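Local coordinates for protein pseudoperoxidase (Leishmania major, PDB 5VIA) that binds heme b within a helical peroxidase-family fold and is named a pseudoperoxidase, so the peroxidase activity assigned to its family remains uncertain for it, at residues Asn101-Ala106 against Leu265-Phe270; Thr175-Arg180 against Asn184-Gln189; Phe190-Glu195 against Glu254-Tyr259. All blocks are in the same frame, centred on the assembly; numbering follows the deposited sequence.

Interaction 1. Residues Asn101-Ala106 against Leu265-Phe270; sequences NGPYEA and LWREQF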
# COMPACT_ATOMS: atom_id res chain seq x y z
N ASN A 101 0.30 -8.17 11.85
CA ASN A 101 0.11 -7.59 13.18
C ASN A 101 -0.28 -6.12 13.14
O ASN A 101 0.04 -5.36 14.05
CB ASN A 101 1.36 -7.79 14.05
CG ASN A 101 1.04 -7.92 15.53
OD1 ASN A 101 -0.12 -8.13 15.90
ND2 ASN A 101 2.07 -7.81 16.38
N GLY A 102 -0.98 -5.72 12.08
CA GLY A 102 -1.38 -4.33 11.92
C GLY A 102 -2.76 -4.05 12.48
O GLY A 102 -3.46 -4.97 12.91
N PRO A 103 -3.14 -2.77 12.52
CA PRO A 103 -4.49 -2.44 13.00
C PRO A 103 -5.50 -2.63 11.88
O PRO A 103 -5.46 -1.91 10.89
CB PRO A 103 -4.37 -0.96 13.38
CG PRO A 103 -3.28 -0.42 12.50
CD PRO A 103 -2.31 -1.57 12.30
N TYR A 104 -6.40 -3.60 12.05
CA TYR A 104 -7.35 -3.92 10.98
C TYR A 104 -8.78 -4.11 11.49
O TYR A 104 -9.70 -4.28 10.70
CB TYR A 104 -6.91 -5.21 10.27
CG TYR A 104 -7.16 -6.43 11.12
CD1 TYR A 104 -6.24 -6.83 12.07
CD2 TYR A 104 -8.33 -7.17 10.97
CE1 TYR A 104 -6.47 -7.93 12.85
CE2 TYR A 104 -8.56 -8.27 11.76
CZ TYR A 104 -7.62 -8.64 12.68
OH TYR A 104 -7.85 -9.74 13.46
N GLU A 105 -8.95 -4.10 12.81
CA GLU A 105 -10.23 -4.46 13.42
C GLU A 105 -11.40 -3.55 13.02
O GLU A 105 -12.49 -4.04 12.71
CB GLU A 105 -10.10 -4.52 14.95
CG GLU A 105 -9.28 -5.71 15.48
CD GLU A 105 -7.77 -5.44 15.58
OE1 GLU A 105 -7.26 -4.51 14.92
OE2 GLU A 105 -7.10 -6.19 16.34
N ALA A 106 -11.17 -2.24 13.03
CA ALA A 106 -12.16 -1.27 12.58
C ALA A 106 -12.37 -1.35 11.07
O ALA A 106 -13.50 -1.20 10.59
CB ALA A 106 -11.75 0.13 12.98
N LEU A 265 -3.21 7.18 18.22
CA LEU A 265 -3.76 8.13 17.26
C LEU A 265 -3.49 7.64 15.85
O LEU A 265 -4.38 7.68 15.00
CB LEU A 265 -3.15 9.52 17.45
CG LEU A 265 -3.54 10.53 16.37
CD1 LEU A 265 -5.04 10.78 16.36
CD2 LEU A 265 -2.79 11.83 16.57
N TRP A 266 -2.27 7.16 15.61
CA TRP A 266 -1.94 6.65 14.29
C TRP A 266 -2.87 5.51 13.86
O TRP A 266 -3.35 5.50 12.72
CB TRP A 266 -0.47 6.20 14.17
CG TRP A 266 -0.29 5.38 12.92
CD1 TRP A 266 -0.19 5.84 11.64
CD2 TRP A 266 -0.25 3.94 12.83
NE1 TRP A 266 -0.07 4.79 10.76
CE2 TRP A 266 -0.11 3.61 11.47
CE3 TRP A 266 -0.31 2.91 13.77
CZ2 TRP A 266 -0.04 2.29 11.03
CZ3 TRP A 266 -0.23 1.61 13.34
CH2 TRP A 266 -0.10 1.31 11.98
N ARG A 267 -3.13 4.56 14.76
CA ARG A 267 -4.00 3.43 14.41
C ARG A 267 -5.40 3.88 13.97
O ARG A 267 -6.00 3.32 13.04
CB ARG A 267 -4.12 2.44 15.57
CG ARG A 267 -2.88 1.58 15.78
CD ARG A 267 -3.16 0.39 16.69
NE ARG A 267 -3.54 0.80 18.04
CZ ARG A 267 -2.72 0.74 19.09
NH1 ARG A 267 -1.48 0.30 18.94
NH2 ARG A 267 -3.14 1.13 20.29
N GLU A 268 -5.92 4.90 14.65
CA GLU A 268 -7.24 5.42 14.31
C GLU A 268 -7.25 6.00 12.90
O GLU A 268 -8.12 5.67 12.09
CB GLU A 268 -7.64 6.50 15.32
CG GLU A 268 -8.95 7.18 14.97
CD GLU A 268 -9.21 8.39 15.84
OE1 GLU A 268 -10.12 8.31 16.70
OE2 GLU A 268 -8.50 9.41 15.67
N GLN A 269 -6.28 6.86 12.62
CA GLN A 269 -6.18 7.53 11.33
C GLN A 269 -5.87 6.53 10.20
O GLN A 269 -6.36 6.68 9.07
CB GLN A 269 -5.11 8.62 11.41
CG GLN A 269 -5.48 9.72 12.41
CD GLN A 269 -6.72 10.47 11.99
OE1 GLN A 269 -6.88 10.79 10.80
NE2 GLN A 269 -7.62 10.77 12.94
N PHE A 270 -5.06 5.53 10.51
CA PHE A 270 -4.70 4.51 9.52
C PHE A 270 -5.94 3.77 9.05
O PHE A 270 -6.15 3.59 7.85
CB PHE A 270 -3.71 3.49 10.13
CG PHE A 270 -3.37 2.35 9.21
CD1 PHE A 270 -2.42 2.51 8.22
CD2 PHE A 270 -4.03 1.13 9.32
CE1 PHE A 270 -2.12 1.46 7.34
CE2 PHE A 270 -3.73 0.07 8.45
CZ PHE A 270 -2.77 0.24 7.47
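P103 and R267 bring their backbones within 6.1 Å, CA to CA, where the turn between helices 85-99 and 105-109 passes beside helix 263-279 of the helical heme-peroxidase fold. A Schellman motif ends the earlier helix: N101 takes a positive phi, and the amides of N101 and G102 bond back to K98 O and I97 O. Y104 follows at the N-cap position of the next helix, Y104 N donating to E105 OE1 at 3.1 Å. Proline suits the place between them, because its ring is rigid, compact and wholly apolar towards the facing helix.

Three side chains of 265-270 receive that ring. P103 CD lies 3.6 Å from W266 CH2, approaching the indole obliquely, while P103 CG comes equally close to F270 CD2. Both aromatic side chains run at about a right angle to the proline. Their first torsions (chi1 166° for W266, 176° for F270) swing the two rings to the proline from positions four residues, about one helical turn, apart. F270 CB rests over one face of the indole. W266 NE1 is bonded to A154 O, which probably helps fix the rotation of its ring. At P103 CB the aliphatic part of R267 takes over, with R267 CD 3.8 Å from P103 CB. F270 continues towards the heme, its side chain about 6 Å away. P103 O is buried without a polar partner, facing the edge of the phenyl ring at 3.6 Å from F270 CE2.

Interaction 2. Residues Thr175-Arg180 against Asn184-Gln189; sequences THTGRR and NNRYYQ. With HEM (protoporphyrin IX containing Fe), chain B.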
# COMPACT_ATOMS: atom_id res chain seq x y z
N THR A 175 14.55 -2.75 2.25
CA THR A 175 13.22 -2.47 2.76
C THR A 175 13.19 -0.98 3.03
O THR A 175 14.21 -0.32 2.87
CB THR A 175 12.94 -3.25 4.05
OG1 THR A 175 13.92 -2.92 5.04
CG2 THR A 175 13.02 -4.75 3.77
N HIS A 176 12.04 -0.43 3.41
CA HIS A 176 11.98 0.98 3.76
C HIS A 176 12.61 1.27 5.13
O HIS A 176 13.26 2.31 5.31
CB HIS A 176 10.53 1.48 3.77
CG HIS A 176 9.96 1.73 2.41
ND1 HIS A 176 9.07 0.87 1.81
CD2 HIS A 176 10.14 2.76 1.54
CE1 HIS A 176 8.72 1.36 0.63
NE2 HIS A 176 9.36 2.50 0.44
N THR A 177 12.40 0.37 6.09
CA THR A 177 12.75 0.66 7.49
C THR A 177 13.62 -0.40 8.16
O THR A 177 13.93 -0.29 9.34
CB THR A 177 11.48 0.83 8.37
OG1 THR A 177 10.86 -0.44 8.57
CG2 THR A 177 10.51 1.78 7.71
N GLY A 178 14.03 -1.42 7.41
CA GLY A 178 14.91 -2.42 7.97
C GLY A 178 14.17 -3.63 8.51
O GLY A 178 14.79 -4.61 8.95
N ARG A 179 12.84 -3.56 8.48
CA ARG A 179 12.00 -4.67 8.93
C ARG A 179 10.86 -4.91 7.96
O ARG A 179 10.53 -4.04 7.13
CB ARG A 179 11.45 -4.41 10.34
CG ARG A 179 12.52 -4.32 11.40
CD ARG A 179 11.94 -4.43 12.80
NE ARG A 179 12.97 -4.21 13.82
CZ ARG A 179 12.72 -3.80 15.06
NH1 ARG A 179 11.47 -3.55 15.44
NH2 ARG A 179 13.72 -3.62 15.91
N ARG A 180 10.25 -6.08 8.06
CA ARG A 180 9.31 -6.53 7.04
C ARG A 180 7.95 -7.00 7.55
O ARG A 180 6.99 -7.02 6.80
CB ARG A 180 9.94 -7.69 6.26
CG ARG A 180 11.19 -7.31 5.51
CD ARG A 180 11.69 -8.45 4.68
NE ARG A 180 12.27 -9.49 5.51
CZ ARG A 180 12.69 -10.66 5.02
NH1 ARG A 180 12.57 -10.91 3.72
NH2 ARG A 180 13.22 -11.57 5.83
N ASN A 184 3.30 -1.17 11.90
CA ASN A 184 3.04 -0.20 12.96
C ASN A 184 3.65 1.15 12.64
O ASN A 184 4.02 1.41 11.50
CB ASN A 184 3.52 -0.73 14.32
CG ASN A 184 5.02 -0.95 14.36
OD1 ASN A 184 5.76 -0.47 13.49
ND2 ASN A 184 5.48 -1.68 15.37
N ASN A 185 3.76 2.01 13.65
CA ASN A 185 4.23 3.38 13.44
C ASN A 185 5.75 3.52 13.44
O ASN A 185 6.27 4.63 13.57
CB ASN A 185 3.63 4.31 14.50
CG ASN A 185 4.07 3.95 15.90
OD1 ASN A 185 4.41 2.80 16.17
ND2 ASN A 185 4.09 4.93 16.79
N ARG A 186 6.46 2.41 13.28
CA ARG A 186 7.92 2.47 13.30
C ARG A 186 8.44 3.27 12.10
O ARG A 186 9.49 3.91 12.18
CB ARG A 186 8.52 1.06 13.31
CG ARG A 186 9.98 1.03 13.75
CD ARG A 186 10.50 -0.39 14.02
NE ARG A 186 11.96 -0.39 13.98
CZ ARG A 186 12.66 -0.46 12.85
NH1 ARG A 186 12.03 -0.55 11.69
NH2 ARG A 186 13.98 -0.44 12.89
N TYR A 187 7.69 3.24 11.00
CA TYR A 187 7.99 4.02 9.80
C TYR A 187 8.33 5.48 10.14
O TYR A 187 9.37 6.01 9.71
CB TYR A 187 6.79 3.95 8.85
CG TYR A 187 6.82 4.92 7.69
CD1 TYR A 187 7.59 4.66 6.55
CD2 TYR A 187 6.07 6.08 7.72
CE1 TYR A 187 7.61 5.56 5.48
CE2 TYR A 187 6.08 6.98 6.66
CZ TYR A 187 6.85 6.72 5.54
OH TYR A 187 6.86 7.62 4.50
N TYR A 188 7.47 6.12 10.92
CA TYR A 188 7.67 7.52 11.30
C TYR A 188 8.91 7.71 12.15
O TYR A 188 9.65 8.68 11.99
CB TYR A 188 6.43 8.03 12.04
CG TYR A 188 5.17 7.69 11.29
CD1 TYR A 188 4.86 8.34 10.11
CD2 TYR A 188 4.33 6.68 11.74
CE1 TYR A 188 3.73 8.01 9.40
CE2 TYR A 188 3.18 6.35 11.04
CZ TYR A 188 2.90 7.02 9.86
OH TYR A 188 1.78 6.69 9.14
N GLN A 189 9.11 6.79 13.09
CA GLN A 189 10.26 6.86 13.98
C GLN A 189 11.53 6.70 13.17
O GLN A 189 12.53 7.37 13.42
CB GLN A 189 10.15 5.77 15.06
CG GLN A 189 8.88 5.88 15.92
CD GLN A 189 8.65 4.67 16.81
OE1 GLN A 189 9.31 3.64 16.66
NE2 GLN A 189 7.72 4.79 17.74
CHA HEM B . 6.37 -0.89 -1.53
CHB HEM B . 7.05 3.75 -2.87
CHC HEM B . 2.46 4.63 -1.55
CHD HEM B . 2.06 0.20 0.46
C1A HEM B . 6.89 0.26 -2.07
C2A HEM B . 8.15 0.33 -2.79
C3A HEM B . 8.34 1.59 -3.17
C4A HEM B . 7.21 2.39 -2.69
CMA HEM B . 9.55 2.13 -3.96
CAA HEM B . 9.06 -0.87 -3.11
CBA HEM B . 8.33 -1.59 -4.26
CGA HEM B . 9.06 -2.83 -4.73
O1A HEM B . 10.21 -2.70 -5.21
O2A HEM B . 8.46 -3.94 -4.66
C1B HEM B . 5.86 4.42 -2.66
C2B HEM B . 5.58 5.81 -2.93
C3B HEM B . 4.31 6.07 -2.59
C4B HEM B . 3.74 4.84 -2.04
CMB HEM B . 6.58 6.80 -3.54
CAB HEM B . 3.65 7.46 -2.73
CBB HEM B . 2.33 7.62 -2.91
C1C HEM B . 1.95 3.53 -0.88
C2C HEM B . 0.62 3.42 -0.27
C3C HEM B . 0.52 2.18 0.28
C4C HEM B . 1.78 1.49 0.03
CMC HEM B . -0.45 4.55 -0.30
CAC HEM B . -0.62 1.45 1.04
CBC HEM B . -1.85 1.95 1.16
C1D HEM B . 3.19 -0.51 0.13
C2D HEM B . 3.48 -1.86 0.56
C3D HEM B . 4.83 -2.20 -0.06
C4D HEM B . 5.22 -1.02 -0.80
CMD HEM B . 2.61 -2.77 1.45
CAD HEM B . 5.60 -3.55 0.06
CBD HEM B . 5.06 -4.41 -1.09
CGD HEM B . 5.74 -5.76 -1.14
O1D HEM B . 5.55 -6.49 -2.15
O2D HEM B . 6.48 -6.08 -0.17
NA HEM B . 6.35 1.54 -2.02
NB HEM B . 4.72 3.86 -2.12
NC HEM B . 2.63 2.33 -0.67
ND HEM B . 4.24 -0.04 -0.66
FE HEM B . 4.49 1.91 -1.43
O HOH W 1 9.79 -0.86 10.73
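With CG trans to its amide nitrogen (chi1 -162°) and the chain extended to NE, R186 reaches from the first turn of helix 186-194 to the loop at T177. R179 answers from that loop: its CG lies beside the backbone N (chi1 -63°), and an equally stretched chain crosses R186 at about a right angle. The two guanidinium groups thus meet face to face, centres 4.0 Å apart and planes 15° from parallel, with R179 NH1 3.5 Å from R186 NE. At the edge of the same R186 group, NH1 gives a nearly straight hydrogen bond of 3.0 Å to T177 O, entering from above the carbonyl plane.

Threonine serves here with both branches. OG1 stands 3.3 Å from R186 NH1, and CG2 lies at the edge of the Y187 ring, whose hydroxyl is held by E243. Local turns set the backbone: T175 OG1 accepts from G178 N in an ST motif, and G178 suits its positive phi; N184 OD1 accepts from R186 N in an Asx turn. H176, next to T177, belongs to the heme pocket, with CE1 3.4 Å from HEM C1A and its ring stacked on the axial ligand H159. Stacking two probably charged groups costs electrostatic energy. The exposure of R179 to solvent, the flat overlap and the carbonyl bond probably make this tolerable.

Interaction 3. Residues Phe190-Glu195 against Glu254-Tyr259; sequences FLLEHE and ELVVRY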
# COMPACT_ATOMS: atom_id res chain seq x y z
N PHE A 190 11.48 5.81 12.18
CA PHE A 190 12.64 5.51 11.35
C PHE A 190 13.04 6.72 10.50
O PHE A 190 14.22 7.10 10.47
CB PHE A 190 12.37 4.30 10.45
CG PHE A 190 13.57 3.84 9.68
CD1 PHE A 190 14.44 2.90 10.22
CD2 PHE A 190 13.83 4.35 8.41
CE1 PHE A 190 15.54 2.48 9.51
CE2 PHE A 190 14.94 3.93 7.70
CZ PHE A 190 15.79 3.00 8.25
N LEU A 191 12.06 7.32 9.81
CA LEU A 191 12.31 8.50 8.98
C LEU A 191 12.96 9.63 9.78
O LEU A 191 13.98 10.18 9.37
CB LEU A 191 11.02 9.01 8.33
CG LEU A 191 10.39 8.16 7.22
CD1 LEU A 191 9.33 8.95 6.48
CD2 LEU A 191 11.42 7.65 6.24
N LEU A 192 12.36 9.95 10.93
CA LEU A 192 12.86 11.03 11.79
C LEU A 192 14.28 10.74 12.27
O LEU A 192 15.11 11.65 12.36
CB LEU A 192 11.93 11.25 12.98
CG LEU A 192 10.51 11.76 12.68
CD1 LEU A 192 9.63 11.76 13.94
CD2 LEU A 192 10.54 13.16 12.07
N GLU A 193 14.56 9.48 12.59
CA GLU A 193 15.88 9.14 13.12
C GLU A 193 16.97 9.26 12.06
O GLU A 193 18.07 9.73 12.35
CB GLU A 193 15.89 7.73 13.73
CG GLU A 193 17.28 7.26 14.18
CD GLU A 193 17.22 6.05 15.09
OE1 GLU A 193 16.21 5.90 15.81
OE2 GLU A 193 18.20 5.26 15.11
N HIS A 194 16.66 8.87 10.83
CA HIS A 194 17.68 8.79 9.79
C HIS A 194 17.57 9.86 8.72
O HIS A 194 18.33 9.84 7.75
CB HIS A 194 17.64 7.40 9.15
CG HIS A 194 17.89 6.29 10.13
ND1 HIS A 194 16.89 5.46 10.58
CD2 HIS A 194 19.02 5.91 10.77
CE1 HIS A 194 17.40 4.59 11.44
NE2 HIS A 194 18.68 4.84 11.58
N GLU A 195 16.65 10.80 8.91
CA GLU A 195 16.37 11.85 7.93
C GLU A 195 17.62 12.47 7.30
O GLU A 195 17.71 12.58 6.08
CB GLU A 195 15.53 12.96 8.56
CG GLU A 195 15.04 13.99 7.55
CD GLU A 195 14.37 15.18 8.20
OE1 GLU A 195 14.27 15.21 9.45
OE2 GLU A 195 13.95 16.10 7.45
N GLU A 254 4.74 17.51 11.30
CA GLU A 254 4.08 17.43 12.60
C GLU A 254 3.21 16.18 12.73
O GLU A 254 3.09 15.62 13.81
CB GLU A 254 3.27 18.69 12.92
CG GLU A 254 2.24 18.54 14.06
CD GLU A 254 2.83 18.26 15.46
OE1 GLU A 254 3.83 17.51 15.61
OE2 GLU A 254 2.26 18.79 16.45
N LEU A 255 2.63 15.72 11.62
CA LEU A 255 1.88 14.47 11.64
C LEU A 255 2.83 13.26 11.78
O LEU A 255 2.52 12.30 12.49
CB LEU A 255 1.00 14.34 10.39
CG LEU A 255 -0.20 15.30 10.36
CD1 LEU A 255 -0.80 15.46 8.97
CD2 LEU A 255 -1.25 14.78 11.30
N VAL A 256 3.98 13.32 11.12
CA VAL A 256 4.98 12.25 11.24
C VAL A 256 5.52 12.20 12.68
O VAL A 256 5.60 11.13 13.28
CB VAL A 256 6.13 12.44 10.24
CG1 VAL A 256 7.31 11.52 10.60
CG2 VAL A 256 5.63 12.15 8.84
N VAL A 257 5.85 13.36 13.23
CA VAL A 257 6.31 13.47 14.61
C VAL A 257 5.26 12.94 15.59
O VAL A 257 5.58 12.20 16.53
CB VAL A 257 6.68 14.93 14.96
CG1 VAL A 257 6.65 15.16 16.47
CG2 VAL A 257 8.04 15.28 14.39
N ARG A 258 4.02 13.34 15.37
CA ARG A 258 2.90 12.93 16.21
C ARG A 258 2.65 11.41 16.19
O ARG A 258 2.40 10.81 17.24
CB ARG A 258 1.65 13.68 15.77
CG ARG A 258 0.40 13.38 16.55
CD ARG A 258 -0.55 14.57 16.47
NE ARG A 258 -0.23 15.55 17.50
CZ ARG A 258 -0.81 15.59 18.69
NH1 ARG A 258 -1.76 14.72 19.00
NH2 ARG A 258 -0.45 16.52 19.57
N TYR A 259 2.71 10.81 15.00
CA TYR A 259 2.46 9.38 14.83
C TYR A 259 3.61 8.56 15.40
O TYR A 259 3.43 7.43 15.84
CB TYR A 259 2.24 9.02 13.35
CG TYR A 259 0.93 9.53 12.74
CD1 TYR A 259 -0.13 9.93 13.55
CD2 TYR A 259 0.76 9.59 11.37
CE1 TYR A 259 -1.33 10.38 12.99
CE2 TYR A 259 -0.44 10.03 10.79
CZ TYR A 259 -1.47 10.43 11.61
OH TYR A 259 -2.66 10.87 11.05
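Apolar packing carries the contact between L192 and the pair V256 and V257, with no hydrogen bond from one segment to the other. The backbones come closest where L192 CA and V257 CA are 7.5 Å apart. L192 CG lies beside the backbone N (chi1 -66°), which directs the isobutyl fork toward the facing helix. Its branches divide the work: CG and CD2 run alongside V256 CG1, with L192 CG 3.8 Å from that methyl, while L192 CD1 reaches further, 3.8 Å from V257 CA and 3.9 Å from V257 CG2. The side chains of L192 and V256 lie alongside one another with opposite senses, while that of V257 is roughly perpendicular to the leucine. Leucine suits this place by its reach, and the beta-branched valines by offering methyls close to their own helix, so the leucine probably does most of the reaching.

This is helix-against-helix packing in the proximal part of the peroxidase fold, joining the end of helix 186-194 to helix 250-261; V256 lies about 11 Å from the axial ligand H159, side chain to side chain.

One polar link accompanies the apolar patch. E195 OE1 forms a salt bridge with R253, one residue before 254-259, which ties the same two parts of the chain together. A second polar bond is internal to helix 186-194 and away from the patch: H194 ND1 donates a weak bond of 3.1 Å to F190 O.

Aromatic contacts lie off the leucine-valine patch, about the buried rings of F190 and Y259. H194 ND1 sits 3.4 Å above the centre of the F190 ring, and F190 itself packs on V222 and V224 of strand 219-224. Y259 packs against V153 and A154 of helix 149-155, and its OH is bonded to A150 O.

Along the chain, interaction 1 closes the widest loop, from 101-106 to 265-270, and the other two are nested inside it in series, interaction 2 before interaction 3. Interactions 2 and 3 share helix 186-194, one at its start and one at its end, and their centres are 11 Å apart. Interaction 1 lies 15 Å from interaction 2 and 18 Å from interaction 3, centre to centre. Helix 250-261 of interaction 3 is followed directly in the chain by helix 263-279 of interaction 1. Y188, Y259 and W266, one from each contact, meet in an aromatic cluster, and N185 ND2 probably bonds Y259 O, so helices 186-194, 250-261 and 263-279 are packed against one another beside the heme pocket.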